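Local coordinates for protein metallophosphoesterase (Sphaerobacter thermophilus, PDB 3RQZ) that probably acts as a phosphatase, a zinc-binding member of the metallophosphoesterase superfamily expected to hydrolyse phosphoester bonds, at residues Arg44-Val49 and Ala95-Tyr100. Residues are numbered along the deposited sequence; the frame is centred on the assembly and turned at random.
Sequences RPRECV and AEHLQY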
# COMPACT_ATOMS: atom_id res chain seq x y z
N ARG A 44 9.30 -7.56 9.67
CA ARG A 44 9.87 -8.43 8.63
C ARG A 44 10.15 -7.68 7.33
O ARG A 44 9.64 -8.07 6.27
CB ARG A 44 8.97 -9.67 8.37
CG ARG A 44 8.88 -10.70 9.54
CD ARG A 44 10.21 -11.41 9.82
NE ARG A 44 10.15 -12.36 10.95
CZ ARG A 44 10.49 -12.09 12.20
NH1 ARG A 44 10.89 -10.86 12.53
NH2 ARG A 44 10.40 -13.04 13.14
N PRO A 45 10.96 -6.60 7.39
CA PRO A 45 11.20 -5.85 6.14
C PRO A 45 11.92 -6.64 5.04
O PRO A 45 11.53 -6.51 3.86
CB PRO A 45 12.01 -4.63 6.59
CG PRO A 45 12.62 -5.06 7.94
CD PRO A 45 11.59 -5.95 8.55
N ARG A 46 12.92 -7.47 5.39
CA ARG A 46 13.63 -8.20 4.34
C ARG A 46 12.70 -9.14 3.60
O ARG A 46 12.68 -9.18 2.37
CB ARG A 46 14.80 -9.00 4.91
CG ARG A 46 15.95 -8.12 5.37
CD ARG A 46 17.21 -8.97 5.68
NE ARG A 46 16.94 -9.87 6.79
CZ ARG A 46 17.13 -9.56 8.08
NH1 ARG A 46 17.63 -8.37 8.43
NH2 ARG A 46 16.84 -10.44 9.03
N GLU A 47 11.94 -9.91 4.38
CA GLU A 47 11.08 -10.95 3.81
C GLU A 47 9.98 -10.31 2.93
O GLU A 47 9.62 -10.86 1.87
CB GLU A 47 10.46 -11.78 4.96
CG GLU A 47 11.45 -12.63 5.76
CD GLU A 47 12.16 -11.87 6.90
OE1 GLU A 47 11.98 -10.64 7.09
OE2 GLU A 47 12.94 -12.52 7.62
N CYS A 48 9.47 -9.14 3.33
CA CYS A 48 8.44 -8.48 2.54
C CYS A 48 9.02 -7.93 1.24
O CYS A 48 8.38 -8.06 0.19
CB CYS A 48 7.66 -7.42 3.33
SG CYS A 48 6.62 -8.13 4.63
N VAL A 49 10.24 -7.37 1.28
CA VAL A 49 10.88 -6.90 0.05
C VAL A 49 11.14 -8.08 -0.90
O VAL A 49 10.92 -7.98 -2.11
CB VAL A 49 12.23 -6.15 0.32
CG1 VAL A 49 13.03 -5.94 -0.98
CG2 VAL A 49 11.97 -4.83 0.99
N ALA A 95 22.28 -5.51 0.79
CA ALA A 95 22.52 -4.91 -0.53
C ALA A 95 21.38 -5.16 -1.53
O ALA A 95 20.91 -4.24 -2.18
CB ALA A 95 23.89 -5.35 -1.12
N GLU A 96 20.92 -6.41 -1.61
CA GLU A 96 19.92 -6.79 -2.60
C GLU A 96 18.58 -6.06 -2.39
O GLU A 96 17.91 -5.71 -3.36
CB GLU A 96 19.71 -8.31 -2.58
CG GLU A 96 18.97 -8.79 -1.30
CD GLU A 96 18.77 -10.28 -1.25
OE1 GLU A 96 19.31 -10.92 -0.29
OE2 GLU A 96 18.08 -10.81 -2.16
N HIS A 97 18.19 -5.84 -1.12
CA HIS A 97 16.95 -5.13 -0.79
C HIS A 97 17.09 -3.66 -1.09
O HIS A 97 16.15 -3.06 -1.63
CB HIS A 97 16.57 -5.28 0.69
CG HIS A 97 16.64 -6.69 1.17
ND1 HIS A 97 17.66 -7.14 1.98
CD2 HIS A 97 15.87 -7.76 0.88
CE1 HIS A 97 17.50 -8.43 2.20
NE2 HIS A 97 16.41 -8.83 1.55
N LEU A 98 18.24 -3.08 -0.71
CA LEU A 98 18.55 -1.69 -1.04
C LEU A 98 18.56 -1.45 -2.56
O LEU A 98 17.98 -0.48 -3.03
CB LEU A 98 19.89 -1.26 -0.41
CG LEU A 98 19.81 -1.35 1.13
CD1 LEU A 98 21.22 -1.37 1.78
CD2 LEU A 98 18.93 -0.20 1.68
N GLN A 99 19.20 -2.34 -3.32
CA GLN A 99 19.24 -2.19 -4.79
C GLN A 99 17.85 -2.27 -5.39
O GLN A 99 17.51 -1.53 -6.32
CB GLN A 99 20.12 -3.27 -5.43
CG GLN A 99 21.62 -3.09 -5.17
CD GLN A 99 22.40 -4.32 -5.60
OE1 GLN A 99 21.92 -5.10 -6.41
NE2 GLN A 99 23.60 -4.50 -5.06
N TYR A 100 17.02 -3.16 -4.87
CA TYR A 100 15.69 -3.27 -5.42
C TYR A 100 14.86 -2.00 -5.16
O TYR A 100 14.20 -1.48 -6.06
CB TYR A 100 14.95 -4.50 -4.85
CG TYR A 100 13.51 -4.57 -5.30
CD1 TYR A 100 13.19 -4.96 -6.60
CD2 TYR A 100 12.47 -4.26 -4.42
CE1 TYR A 100 11.86 -5.01 -7.05
CE2 TYR A 100 11.14 -4.30 -4.83
CZ TYR A 100 10.84 -4.69 -6.17
OH TYR A 100 9.52 -4.76 -6.58
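With CG set anti to the carbonyl carbon (chi1 -48°), the imidazole of His-97 reaches across to Arg-46, while Val-49 has CG1 anti to its backbone N (168°), which brings this methyl against both His-97 and Tyr-100. The aliphatic part of Arg-46 lies over one face of the imidazole in a CH-pi contact, its CG 3.9 Å from the centroid of the His-97 ring; the chain bends further out, and CD of Arg-46 still comes within 3.5 Å of CE1 of His-97. Glu-96 CG covers the opposite face, and Val-49 CG1 meets the ring edge in plane, 3.9 Å from CD2 of His-97. That same methyl also packs obliquely against the Tyr-100 ring, 3.9 Å from its CD2. Helices 45-55 and 95-103 of the calcineurin-like phosphoesterase domain are joined here, their short segments crossing at 54° with axes 10.2 Å apart; the Val-49 side chain is about 13 Å from a bound zinc ion. ND1 of His-97 accepts a hydrogen bond from the backbone N-H of Gln-94 and NE2 is hydrogen-bonded to OE2 of Glu-50, probably carrying the proton, which fixes the rotation of this buried ring. Arg-46 NH1 is hydrogen-bonded to the backbone O of Gln-92, and Tyr-100 OH shares a hydrogen bond with Ser-60 OG.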